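Local coordinates for chorismate synthase (Aquifex aeolicus, PDB 1Q1L) that catalyses the last step of chorismate biosynthesis, eliminating phosphate from 5-enolpyruvylshikimate-3-phosphate with the help of reduced FMN, at the interface of chains A and B. Residues are numbered along the deposited sequence; one frame, centred on the assembly and turned at random. Chains: chain A/B, Chorismate synthase.

The interface of chains A and B. Residues chain A 5-6, 11, 258-259, 366; chain B 248-249.
B:Trp248 pushes its indole between A:Phe11, A:Leu6 and A:Met366, a clear example of an aromatic anchor by which one subunit packs against its twin. The tight part lies along the benzo end, the CD1 side and one face of the indole. A:Leu6 meets the benzo end through one methyl, CD1, 3.4 Å from CZ2 of B:Trp248. A:Phe11 crosses the indole at about a right angle and directs its CZ corner at the pyrrole side, 3.6 Å from CD1 of B:Trp248. The selenomethionine A:Met366 bends at chi2 and chi3 (-48° and -61°), which brings its terminal methyl CE over one indole face near the rim, 3.7 Å from CE3 of B:Trp248. The opposite face is covered from within chain B by CB of B:Asp249. The looser parts are two water links. At the indole N-H, NE1 of B:Trp248 donates to a water at 3.1 Å (151° at H), which lies over the A:Phe11 ring and also contacts the backbone O of A:Phe11. A second water links NE2 of the A:Gln258 amide to the backbone O of B:Trp248. An alanine in place of B:Trp248 would probably leave A:Leu6, A:Phe11 and A:Met366 without their shared packing partner and remove the NE1 end of one water bridge. In the homotetramer, B:Trp248 starts the 3-10 helix 248-250 and faces strand 10-14 and helices 252-261 and 356-379 of chain A; two-fold symmetry repeats the contact with chains exchanged.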
loop_
_atom_site.group_PDB
_atom_site.type_symbol
_atom_site.label_atom_id
_atom_site.label_comp_id
_atom_site.label_asym_id
_atom_site.label_seq_id
_atom_site.Cartn_x
_atom_site.Cartn_y
_atom_site.Cartn_z
ATOM N N SER A 5 8.403 -0.175 -1.332
ATOM C CA SER A 5 7.270 0.309 -0.494
ATOM C C SER A 5 7.532 0.077 0.993
ATOM O O SER A 5 7.825 -1.040 1.418
ATOM C CB SER A 5 5.975 -0.392 -0.907
ATOM O OG SER A 5 4.863 0.112 -0.185
ATOM N N LEU A 6 7.418 1.143 1.777
ATOM C CA LEU A 6 7.634 1.085 3.219
ATOM C C LEU A 6 6.429 0.474 3.932
ATOM O O LEU A 6 5.316 0.499 3.410
ATOM C CB LEU A 6 7.906 2.494 3.753
ATOM C CG LEU A 6 9.321 3.049 3.565
ATOM C CD1 LEU A 6 9.925 2.573 2.257
ATOM C CD2 LEU A 6 9.267 4.565 3.617
ATOM N N PHE A 11 6.298 8.688 2.546
ATOM C CA PHE A 11 6.848 9.948 2.113
ATOM C C PHE A 11 6.747 10.078 0.613
ATOM O O PHE A 11 6.652 9.087 -0.105
ATOM C CB PHE A 11 8.301 10.119 2.615
ATOM C CG PHE A 11 9.350 9.406 1.791
ATOM C CD1 PHE A 11 9.882 9.999 0.654
ATOM C CD2 PHE A 11 9.837 8.163 2.186
ATOM C CE1 PHE A 11 10.891 9.368 -0.082
ATOM C CE2 PHE A 11 10.845 7.521 1.459
ATOM C CZ PHE A 11 11.374 8.126 0.324
ATOM N N GLN A 258 15.947 -2.705 -2.752
ATOM C CA GLN A 258 15.148 -1.772 -3.531
ATOM C C GLN A 258 15.558 -0.334 -3.268
ATOM O O GLN A 258 15.678 0.457 -4.195
ATOM C CB GLN A 258 13.660 -1.923 -3.218
ATOM C CG GLN A 258 12.811 -0.803 -3.815
ATOM C CD GLN A 258 11.331 -1.128 -3.836
ATOM O OE1 GLN A 258 10.767 -1.586 -2.840
ATOM N NE2 GLN A 258 10.689 -0.883 -4.976
ATOM N N ALA A 259 15.756 0.005 -2.000
ATOM C CA ALA A 259 16.137 1.368 -1.635
ATOM C C ALA A 259 17.456 1.790 -2.271
ATOM O O ALA A 259 17.593 2.931 -2.717
ATOM C CB ALA A 259 16.225 1.499 -0.117
HETATM N N MSE A 366 19.076 6.394 2.206
HETATM C CA MSE A 366 18.167 5.297 1.869
HETATM C C MSE A 366 18.157 4.212 2.943
HETATM O O MSE A 366 17.098 3.687 3.306
HETATM C CB MSE A 366 18.539 4.697 0.509
HETATM C CG MSE A 366 18.383 5.669 -0.658
HETATM SE SE MSE A 366 16.663 6.598 -0.664
HETATM C CE MSE A 366 15.506 5.063 -0.827
ATOM N N TRP B 248 11.131 7.088 -6.319
ATOM C CA TRP B 248 12.081 6.005 -6.033
ATOM C C TRP B 248 11.491 4.593 -6.021
ATOM O O TRP B 248 12.091 3.660 -6.549
ATOM C CB TRP B 248 12.797 6.254 -4.693
ATOM C CG TRP B 248 11.942 5.961 -3.490
ATOM C CD1 TRP B 248 10.946 6.746 -2.979
ATOM C CD2 TRP B 248 11.945 4.756 -2.708
ATOM N NE1 TRP B 248 10.324 6.103 -1.936
ATOM C CE2 TRP B 248 10.914 4.881 -1.747
ATOM C CE3 TRP B 248 12.714 3.582 -2.731
ATOM C CZ2 TRP B 248 10.631 3.874 -0.813
ATOM C CZ3 TRP B 248 12.433 2.579 -1.805
ATOM C CH2 TRP B 248 11.395 2.734 -0.857
ATOM N N ASP B 249 10.314 4.427 -5.435
ATOM C CA ASP B 249 9.723 3.096 -5.355
ATOM C C ASP B 249 9.055 2.571 -6.628
ATOM O O ASP B 249 8.590 1.429 -6.666
ATOM C CB ASP B 249 8.750 3.030 -4.168
ATOM C CG ASP B 249 7.542 3.936 -4.341
ATOM O OD1 ASP B 249 7.699 5.093 -4.792
ATOM O OD2 ASP B 249 6.428 3.486 -4.005
HETATM O O HOH W 1 12.096 1.016 -6.979
HETATM O O HOH W 2 7.552 6.320 -0.642
#